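Local coordinates for protein manganese-containing pseudocatalase (Thermus thermophilus, PDB 2V8T) that carries two manganese ions per subunit and probably breaks down hydrogen peroxide to water and oxygen as a haem-free catalase, at residues A[28-33]-A[76-81]; A[84-89]-A[272-277]; A[229-234]-A[253-258]. All blocks are in the same frame, centred on the assembly; numbering follows the deposited sequence.

In the fold
From the N terminus, contact 1 comes first. It closes a loop that holds helix 36-49 and most of helix 57-85, so the short helix 28-31 lies against the later part of helix 57-85. Contact 2 starts just beyond, where that helix ends. It closes a much longer loop by bringing residues 272-277 back to residues 84-89. Contact 3 is nested inside this loop. It closes a short loop, joining the residues that lead into strand 232-235 to those that lead into strand 260-263. No contacts cross. Contacts 1 and 2 share helix 57-85 and touch where Ala-79 O meets the ring of Phe-272. Contacts 2 and 3 lie on opposite sides of the chain's centre.

Contact 1 (A[28-33]-A[76-81]); sequences ALLGGR and LVAATI
Residues 76-81 are regular helix, part of the long helix 57-85. A short, weakly bonded helix about residues 28-31 lies beside it. The backbones come closest at Leu-30 and Val-77, whose CA atoms are 6.1 Å apart. No hydrogen bond crosses between the segments. The contact is a buried apolar one.

Leu-30 carries most of it. Its CG is anti to the backbone N (chi1 -178°), which sends the side chain out to the long helix. Its CB rests on Val-77 CG1 at 3.8 Å. Farther out, the CD2 methyl meets Ile-81 CD1 tip to tip at 3.7 Å, and the two side chains cross obliquely. The same CD2 lies 4.2 Å from Ala-78 CB. Leu-30 thus touches two successive residues of the helix and a third one turn on. Val-77 CG1 is also anti to its backbone N (chi1 -179°). This methyl reaches past Leu-30 CB to the backbone of Leu-29, 4.0 Å from its C atom. Within the long helix, Thr-80 OG1 donates to Leu-76 O at 2.9 Å from above the carbonyl plane, so its buried hydroxyl is bonded back to its own helix.

The contact lies in the ferritin-like four-helix bundle, close to the dimanganese site. At the nearest atoms, the side chain of Val-77 is about 4 Å from that of Glu-36, a manganese ligand, and about 7 Å from a manganese ion. Leu-29 bonds to Glu-36 through the backbone. Leu-29 and Val-77 both pack on helix 172-200, and Leu-29 also on helix 144-166. Val-26 of helix 20-26 touches Val-77 and Ile-81, while Tyr-45 of a neighbouring subunit packs on Leu-30.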
loop_
_atom_site.group_PDB
_atom_site.type_symbol
_atom_site.label_atom_id
_atom_site.label_comp_id
_atom_site.label_asym_id
_atom_site.label_seq_id
_atom_site.Cartn_x
_atom_site.Cartn_y
_atom_site.Cartn_z
ATOM N N ALA A 28 -6.809 -10.011 -13.434
ATOM C CA ALA A 28 -7.879 -9.402 -12.646
ATOM C C ALA A 28 -8.755 -10.439 -11.956
ATOM O O ALA A 28 -9.295 -10.201 -10.873
ATOM C CB ALA A 28 -8.783 -8.520 -13.525
ATOM N N LEU A 29 -8.928 -11.576 -12.621
ATOM C CA LEU A 29 -9.789 -12.654 -12.163
ATOM C C LEU A 29 -9.106 -13.552 -11.138
ATOM O O LEU A 29 -9.738 -14.447 -10.579
ATOM C CB LEU A 29 -10.279 -13.496 -13.353
ATOM C CG LEU A 29 -10.859 -12.670 -14.515
ATOM C CD1 LEU A 29 -11.388 -13.623 -15.582
ATOM C CD2 LEU A 29 -11.938 -11.699 -14.041
ATOM N N LEU A 30 -7.802 -13.309 -10.894
ATOM C CA LEU A 30 -7.034 -14.071 -9.922
ATOM C C LEU A 30 -6.818 -13.209 -8.660
ATOM O O LEU A 30 -7.323 -13.497 -7.592
ATOM C CB LEU A 30 -5.732 -14.570 -10.513
ATOM C CG LEU A 30 -4.877 -15.429 -9.587
ATOM C CD1 LEU A 30 -5.676 -16.590 -8.946
ATOM C CD2 LEU A 30 -3.676 -15.967 -10.366
ATOM N N GLY A 31 -6.028 -12.114 -8.805
ATOM C CA GLY A 31 -5.588 -11.313 -7.678
ATOM C C GLY A 31 -6.180 -9.923 -7.597
ATOM O O GLY A 31 -5.761 -9.170 -6.708
ATOM N N GLY A 32 -7.102 -9.548 -8.480
ATOM C CA GLY A 32 -7.804 -8.301 -8.336
ATOM C C GLY A 32 -8.820 -8.310 -7.228
ATOM O O GLY A 32 -9.105 -9.339 -6.620
ATOM N N ARG A 33 -9.404 -7.138 -6.982
ATOM C CA ARG A 33 -10.348 -6.996 -5.895
ATOM C C ARG A 33 -11.490 -8.025 -5.950
ATOM O O ARG A 33 -11.925 -8.488 -4.890
ATOM C CB ARG A 33 -10.954 -5.583 -5.952
ATOM C CG ARG A 33 -12.011 -5.362 -4.924
ATOM C CD ARG A 33 -12.537 -3.956 -4.977
ATOM N NE ARG A 33 -13.655 -3.857 -3.995
ATOM C CZ ARG A 33 -14.412 -2.813 -3.715
ATOM N NH1 ARG A 33 -14.145 -1.827 -4.383
ATOM N NH2 ARG A 33 -15.432 -2.854 -2.863
ATOM N N LEU A 76 -7.514 -22.938 -11.110
ATOM C CA LEU A 76 -7.921 -22.931 -12.522
ATOM C C LEU A 76 -7.512 -21.622 -13.228
ATOM O O LEU A 76 -7.071 -21.631 -14.371
ATOM C CB LEU A 76 -9.422 -23.163 -12.605
ATOM C CG LEU A 76 -9.993 -23.326 -14.020
ATOM C CD1 LEU A 76 -9.455 -24.638 -14.635
ATOM C CD2 LEU A 76 -11.500 -23.347 -13.976
ATOM N N VAL A 77 -7.723 -20.478 -12.528
ATOM C CA VAL A 77 -7.338 -19.205 -13.138
ATOM C C VAL A 77 -5.811 -19.125 -13.275
ATOM O O VAL A 77 -5.320 -18.674 -14.330
ATOM C CB VAL A 77 -7.922 -18.015 -12.358
ATOM C CG1 VAL A 77 -7.504 -16.713 -13.057
ATOM C CG2 VAL A 77 -9.453 -18.106 -12.322
ATOM N N ALA A 78 -5.053 -19.571 -12.263
ATOM C CA ALA A 78 -3.618 -19.587 -12.395
ATOM C C ALA A 78 -3.192 -20.444 -13.599
ATOM O O ALA A 78 -2.272 -20.079 -14.333
ATOM C CB ALA A 78 -2.964 -20.064 -11.115
ATOM N N ALA A 79 -3.834 -21.607 -13.778
ATOM C CA ALA A 79 -3.506 -22.481 -14.915
ATOM C C ALA A 79 -3.763 -21.800 -16.243
ATOM O O ALA A 79 -3.028 -22.017 -17.218
ATOM C CB ALA A 79 -4.272 -23.798 -14.820
ATOM N N THR A 80 -4.826 -20.995 -16.313
ATOM C CA THR A 80 -5.150 -20.260 -17.511
ATOM C C THR A 80 -4.054 -19.224 -17.829
ATOM O O THR A 80 -3.574 -19.118 -18.953
ATOM C CB THR A 80 -6.524 -19.573 -17.343
ATOM O OG1 THR A 80 -7.526 -20.559 -17.081
ATOM C CG2 THR A 80 -6.915 -18.795 -18.561
ATOM N N ILE A 81 -3.686 -18.446 -16.810
ATOM C CA ILE A 81 -2.593 -17.485 -16.953
ATOM C C ILE A 81 -1.309 -18.176 -17.362
ATOM O O ILE A 81 -0.608 -17.730 -18.285
ATOM C CB ILE A 81 -2.448 -16.676 -15.640
ATOM C CG1 ILE A 81 -3.670 -15.791 -15.448
ATOM C CG2 ILE A 81 -1.153 -15.903 -15.617
ATOM C CD1 ILE A 81 -3.859 -15.310 -14.024
#

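Contact 2 (A[84-89]-A[272-277]); sequences LLAKNP and FDAGHD
This is a water-bridged contact between two loops, at the end of helix 57-85. Residues 272-277 form an irregular segment between strand 269-270 and helix 288-299. They include an Asx turn, in which Gly-275 N donates to Asp-273 OD1 at 3.0 Å. Ala-86 is where the chain leaves the helix and turns along this loop.

The apolar part centres on Ala-86. Its CB packs on Ala-274 CB at 3.7 Å and also meets the rim of the Phe-272 ring at CZ, in the ring plane. Phe-272 CG is anti to the backbone N (chi1 176°), which carries the ring over to residues 84-89. Pro-89 CB touches the same rim at CE1 and CZ, so alanine and proline sit side by side along one ring edge. The backbones come closest here, with the CA atoms of Pro-89 and Ala-274 4.3 Å apart. Pro-89 CA also makes a CA-H...O contact to Ala-274 O.

Gly-275 has a positive phi (77°), and a CB there would clash with Asn-88 O. Lys-87 passes Asp-277 with its CB, while its NZ forms a salt bridge with Glu-94. Asp-273 faces a neighbouring subunit, where its OD2 accepts from Lys-53 N.

Two waters bridge the segments. One accepts from Asn-88 N at 2.8 Å and donates to Ala-274 O at 2.7 Å. The other accepts from Lys-87 N and donates to both Leu-85 O and Asp-277 OD2, the last at 2.7 Å.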
loop_
_atom_site.group_PDB
_atom_site.type_symbol
_atom_site.label_atom_id
_atom_site.label_comp_id
_atom_site.label_asym_id
_atom_site.label_seq_id
_atom_site.Cartn_x
_atom_site.Cartn_y
_atom_site.Cartn_z
ATOM N N LEU A 84 -1.284 -19.101 -20.971
ATOM C CA LEU A 84 -1.063 -17.938 -21.821
ATOM C C LEU A 84 0.387 -17.451 -21.779
ATOM O O LEU A 84 0.831 -16.799 -22.732
ATOM C CB LEU A 84 -2.029 -16.818 -21.414
ATOM C CG LEU A 84 -3.504 -17.139 -21.674
ATOM C CD1 LEU A 84 -4.390 -16.177 -20.847
ATOM C CD2 LEU A 84 -3.830 -17.058 -23.161
ATOM N N LEU A 85 1.123 -17.735 -20.705
ATOM C CA LEU A 85 2.496 -17.292 -20.571
ATOM C C LEU A 85 3.523 -18.340 -21.004
ATOM O O LEU A 85 4.710 -18.032 -21.114
ATOM C CB LEU A 85 2.783 -16.902 -19.121
ATOM C CG LEU A 85 2.034 -15.657 -18.632
ATOM C CD1 LEU A 85 2.233 -15.480 -17.154
ATOM C CD2 LEU A 85 2.479 -14.409 -19.392
ATOM N N ALA A 86 3.096 -19.577 -21.254
ATOM C CA ALA A 86 4.033 -20.685 -21.524
ATOM C C ALA A 86 4.591 -20.591 -22.921
ATOM O O ALA A 86 3.879 -20.577 -23.900
ATOM C CB ALA A 86 3.257 -22.013 -21.407
ATOM N N LYS A 87 5.920 -20.633 -23.040
ATOM C CA LYS A 87 6.550 -20.632 -24.344
ATOM C C LYS A 87 6.397 -22.001 -25.014
ATOM O O LYS A 87 6.121 -22.086 -26.215
ATOM C CB LYS A 87 8.045 -20.267 -24.213
ATOM C CG LYS A 87 8.737 -20.241 -25.590
ATOM C CD LYS A 87 10.215 -20.009 -25.556
ATOM C CE LYS A 87 10.845 -20.118 -26.956
ATOM N NZ LYS A 87 12.297 -20.219 -26.956
ATOM N N ASN A 88 6.707 -23.057 -24.251
ATOM C CA ASN A 88 6.788 -24.432 -24.733
ATOM C C ASN A 88 5.913 -25.372 -23.916
ATOM O O ASN A 88 6.423 -26.316 -23.314
ATOM C CB ASN A 88 8.228 -24.952 -24.653
ATOM C CG ASN A 88 9.169 -24.112 -25.411
ATOM O OD1 ASN A 88 10.191 -23.546 -24.805
ATOM N ND2 ASN A 88 8.972 -23.985 -26.660
ATOM N N PRO A 89 4.596 -25.124 -23.856
ATOM C CA PRO A 89 3.750 -25.960 -22.992
ATOM C C PRO A 89 3.865 -27.408 -23.192
ATOM O O PRO A 89 3.931 -27.847 -24.317
ATOM C CB PRO A 89 2.345 -25.460 -23.285
ATOM C CG PRO A 89 2.433 -24.722 -24.542
ATOM C CD PRO A 89 3.800 -24.151 -24.613
ATOM N N PHE A 272 -1.940 -28.411 -15.576
ATOM C CA PHE A 272 -1.165 -27.819 -16.651
ATOM C C PHE A 272 0.300 -27.718 -16.260
ATOM O O PHE A 272 0.609 -27.322 -15.133
ATOM C CB PHE A 272 -1.716 -26.426 -16.966
ATOM C CG PHE A 272 -0.906 -25.703 -18.020
ATOM C CD1 PHE A 272 -0.920 -26.132 -19.321
ATOM C CD2 PHE A 272 -0.100 -24.643 -17.661
ATOM C CE1 PHE A 272 -0.100 -25.511 -20.270
ATOM C CE2 PHE A 272 0.694 -24.032 -18.614
ATOM C CZ PHE A 272 0.699 -24.474 -19.899
ATOM N N ASP A 273 1.175 -28.029 -17.199
ATOM C CA ASP A 273 2.622 -27.892 -17.015
ATOM C C ASP A 273 3.152 -27.060 -18.182
ATOM O O ASP A 273 3.117 -27.481 -19.348
ATOM C CB ASP A 273 3.256 -29.280 -16.969
ATOM C CG ASP A 273 4.758 -29.276 -16.726
ATOM O OD1 ASP A 273 5.426 -28.255 -16.831
ATOM O OD2 ASP A 273 5.264 -30.393 -16.401
ATOM N N ALA A 274 3.685 -25.881 -17.864
ATOM C CA ALA A 274 4.166 -24.949 -18.878
ATOM C C ALA A 274 5.439 -25.373 -19.571
ATOM O O ALA A 274 5.783 -24.716 -20.569
ATOM C CB ALA A 274 4.382 -23.561 -18.245
ATOM N N GLY A 275 6.112 -26.412 -19.092
ATOM C CA GLY A 275 7.302 -26.865 -19.762
ATOM C C GLY A 275 8.504 -26.008 -19.490
ATOM O O GLY A 275 8.520 -25.146 -18.601
ATOM N N HIS A 276 9.563 -26.213 -20.264
ATOM C CA HIS A 276 10.816 -25.488 -20.070
ATOM C C HIS A 276 10.760 -24.137 -20.765
ATOM O O HIS A 276 10.375 -24.046 -21.921
ATOM C CB HIS A 276 11.945 -26.337 -20.642
ATOM C CG HIS A 276 13.315 -25.792 -20.461
ATOM N ND1 HIS A 276 14.306 -26.103 -21.382
ATOM C CD2 HIS A 276 13.860 -24.993 -19.496
ATOM C CE1 HIS A 276 15.397 -25.499 -20.951
ATOM N NE2 HIS A 276 15.168 -24.810 -19.828
ATOM N N ASP A 277 11.216 -23.095 -20.075
ATOM C CA ASP A 277 11.482 -21.785 -20.664
ATOM C C ASP A 277 12.891 -21.395 -20.237
ATOM O O ASP A 277 13.126 -20.932 -19.111
ATOM C CB ASP A 277 10.420 -20.755 -20.238
ATOM C CG ASP A 277 10.557 -19.403 -20.913
ATOM O OD1 ASP A 277 11.715 -19.047 -21.275
ATOM O OD2 ASP A 277 9.521 -18.690 -21.011
HETATM O O HOH W 1 7.076 -19.665 -20.606
HETATM O O HOH W 2 7.649 -23.071 -21.599
#

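Contact 3 (A[229-234]-A[253-258]); sequences FHRNLY and PEDGTE
Residues 229-231 have helical torsions and lead into strand 232-235; residues 253-258 form an irregular loop beside them, with the CA atoms of Arg-231 and Glu-258 7.0 Å apart. The loop contains an Asx turn at Asp-255 and runs on to strand 260-263, which pairs in parallel with strand 232-235. The contact is a polar tie at the surface, next to a small two-stranded sheet.

Asp-255 is its centre. Its CG sits between the backbone N and the carbonyl carbon, the crowded position, and from there the carboxylate serves both segments. OD1 is used inside the loop, where it accepts from Thr-257 OG1 at 2.7 Å and also from Thr-257 N. OD2 faces the other segment. His-230 NE2 donates to it at 2.9 Å, coming from above the carboxylate plane, with ring and carboxylate planes 73° apart. Arg-231 NH2 adds a salt bridge to the same OD2 at 3.1 Å, a weak hydrogen bond. Four donors thus grip the carboxylate, which would probably favour its charged form.

The two neighbouring side chains also pack on each other. Arg-231 CG lies 3.9 Å above one face of the His-230 ring, offset toward the rim. Glu-254 crosses His-230 obliquely, its CG 3.8 Å from His-230 CB. Met-225 of helix 219-226 packs on both His-230 and Glu-254. An alanine in place of His-230 would lose the NE2 bond and the ring under Arg-231, and would probably loosen the hold on the Asp-255 turn.

Arg-231 NH1 forms a salt bridge to a sulfate ion, probably from the crystallisation liquor. Its NE donates to Thr-257 OG1 at 2.7 Å, with that oxygen in the guanidinium plane and an N-H...O angle of 163°.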
loop_
_atom_site.group_PDB
_atom_site.type_symbol
_atom_site.label_atom_id
_atom_site.label_comp_id
_atom_site.label_asym_id
_atom_site.label_seq_id
_atom_site.Cartn_x
_atom_site.Cartn_y
_atom_site.Cartn_z
ATOM N N PHE A 229 -24.380 -27.994 -15.338
ATOM C CA PHE A 229 -23.486 -27.567 -14.272
ATOM C C PHE A 229 -24.052 -26.420 -13.425
ATOM O O PHE A 229 -23.608 -26.233 -12.283
ATOM C CB PHE A 229 -22.116 -27.234 -14.800
ATOM C CG PHE A 229 -21.346 -28.440 -15.347
ATOM C CD1 PHE A 229 -21.732 -29.746 -15.174
ATOM C CD2 PHE A 229 -20.217 -28.257 -16.099
ATOM C CE1 PHE A 229 -20.953 -30.797 -15.646
ATOM C CE2 PHE A 229 -19.469 -29.305 -16.576
ATOM C CZ PHE A 229 -19.794 -30.562 -16.335
ATOM N N HIS A 230 -25.023 -25.660 -13.937
ATOM C CA HIS A 230 -25.692 -24.645 -13.138
ATOM C C HIS A 230 -26.564 -25.248 -12.044
ATOM O O HIS A 230 -27.003 -24.514 -11.140
ATOM C CB HIS A 230 -26.560 -23.739 -14.021
ATOM C CG HIS A 230 -27.598 -24.497 -14.784
ATOM N ND1 HIS A 230 -27.229 -25.441 -15.725
ATOM C CD2 HIS A 230 -28.950 -24.434 -14.721
ATOM C CE1 HIS A 230 -28.361 -25.917 -16.214
ATOM N NE2 HIS A 230 -29.422 -25.344 -15.635
ATOM N N ARG A 231 -26.866 -26.522 -12.098
ATOM C CA ARG A 231 -27.688 -27.143 -11.065
ATOM C C ARG A 231 -26.842 -27.618 -9.895
ATOM O O ARG A 231 -27.413 -27.918 -8.850
ATOM C CB ARG A 231 -28.438 -28.360 -11.644
ATOM C CG ARG A 231 -29.337 -27.976 -12.792
ATOM C CD ARG A 231 -30.172 -29.093 -13.282
ATOM N NE ARG A 231 -31.003 -28.617 -14.388
ATOM C CZ ARG A 231 -30.707 -28.881 -15.654
ATOM N NH1 ARG A 231 -29.750 -29.800 -15.954
ATOM N NH2 ARG A 231 -31.374 -28.263 -16.654
ATOM N N ASN A 232 -25.531 -27.772 -10.086
ATOM C CA ASN A 232 -24.748 -28.607 -9.191
ATOM C C ASN A 232 -24.026 -27.819 -8.131
ATOM O O ASN A 232 -23.208 -26.930 -8.426
ATOM C CB ASN A 232 -23.684 -29.351 -10.017
ATOM C CG ASN A 232 -24.279 -30.317 -11.005
ATOM O OD1 ASN A 232 -25.463 -30.656 -10.919
ATOM N ND2 ASN A 232 -23.446 -30.752 -11.956
ATOM N N LEU A 233 -24.252 -28.178 -6.876
ATOM C CA LEU A 233 -23.410 -27.730 -5.762
ATOM C C LEU A 233 -22.679 -28.969 -5.304
ATOM O O LEU A 233 -23.288 -29.902 -4.737
ATOM C CB LEU A 233 -24.225 -27.091 -4.643
ATOM C CG LEU A 233 -23.404 -26.393 -3.572
ATOM C CD1 LEU A 233 -22.708 -25.129 -4.123
ATOM C CD2 LEU A 233 -24.287 -26.017 -2.395
ATOM N N TYR A 234 -21.388 -29.076 -5.611
ATOM C CA TYR A 234 -20.569 -30.223 -5.236
ATOM C C TYR A 234 -20.185 -30.108 -3.769
ATOM O O TYR A 234 -19.761 -29.029 -3.319
ATOM C CB TYR A 234 -19.310 -30.280 -6.073
ATOM C CG TYR A 234 -19.546 -30.349 -7.561
ATOM C CD1 TYR A 234 -19.583 -29.192 -8.347
ATOM C CD2 TYR A 234 -19.773 -31.546 -8.204
ATOM C CE1 TYR A 234 -19.851 -29.240 -9.691
ATOM C CE2 TYR A 234 -20.039 -31.624 -9.538
ATOM C CZ TYR A 234 -20.121 -30.475 -10.311
ATOM O OH TYR A 234 -20.405 -30.506 -11.657
ATOM N N PRO A 253 -32.056 -20.109 -10.850
ATOM C CA PRO A 253 -32.366 -18.839 -11.552
ATOM C C PRO A 253 -32.169 -18.929 -13.062
ATOM O O PRO A 253 -32.785 -18.149 -13.803
ATOM C CB PRO A 253 -31.395 -17.843 -10.887
ATOM C CG PRO A 253 -31.105 -18.454 -9.556
ATOM C CD PRO A 253 -31.040 -19.919 -9.787
ATOM N N GLU A 254 -31.330 -19.822 -13.560
ATOM C CA GLU A 254 -31.035 -19.841 -14.983
ATOM C C GLU A 254 -32.224 -20.342 -15.803
ATOM O O GLU A 254 -32.508 -19.811 -16.861
ATOM C CB GLU A 254 -29.867 -20.801 -15.311
ATOM C CG GLU A 254 -28.546 -20.599 -14.637
ATOM C CD GLU A 254 -27.973 -19.289 -14.834
ATOM O OE1 GLU A 254 -28.060 -18.703 -15.938
ATOM O OE2 GLU A 254 -27.335 -18.842 -13.835
ATOM N N ASP A 255 -32.889 -21.367 -15.334
ATOM C CA ASP A 255 -33.879 -22.063 -16.154
ATOM C C ASP A 255 -35.039 -22.620 -15.386
ATOM O O ASP A 255 -35.878 -23.305 -15.971
ATOM C CB ASP A 255 -33.230 -23.182 -16.986
ATOM C CG ASP A 255 -32.648 -24.280 -16.155
ATOM O OD1 ASP A 255 -32.801 -24.275 -14.912
ATOM O OD2 ASP A 255 -32.032 -25.216 -16.777
ATOM N N GLY A 256 -35.153 -22.375 -14.079
ATOM C CA GLY A 256 -36.270 -22.844 -13.297
ATOM C C GLY A 256 -36.242 -24.300 -12.893
ATOM O O GLY A 256 -37.147 -24.738 -12.186
ATOM N N THR A 257 -35.214 -25.038 -13.289
ATOM C CA THR A 257 -35.129 -26.465 -12.992
ATOM C C THR A 257 -34.617 -26.689 -11.563
ATOM O O THR A 257 -34.025 -25.824 -10.943
ATOM C CB THR A 257 -34.257 -27.203 -14.017
ATOM O OG1 THR A 257 -32.922 -26.753 -13.915
ATOM C CG2 THR A 257 -34.811 -27.040 -15.454
ATOM N N GLU A 258 -34.848 -27.890 -11.056
ATOM C CA GLU A 258 -34.504 -28.212 -9.659
ATOM C C GLU A 258 -32.995 -28.364 -9.538
ATOM O O GLU A 258 -32.359 -29.084 -10.289
ATOM C CB GLU A 258 -35.191 -29.482 -9.193
ATOM C CG GLU A 258 -34.880 -29.902 -7.759
ATOM C CD GLU A 258 -35.403 -29.060 -6.645
ATOM O OE1 GLU A 258 -34.695 -29.041 -5.531
ATOM O OE2 GLU A 258 -36.461 -28.410 -6.845
#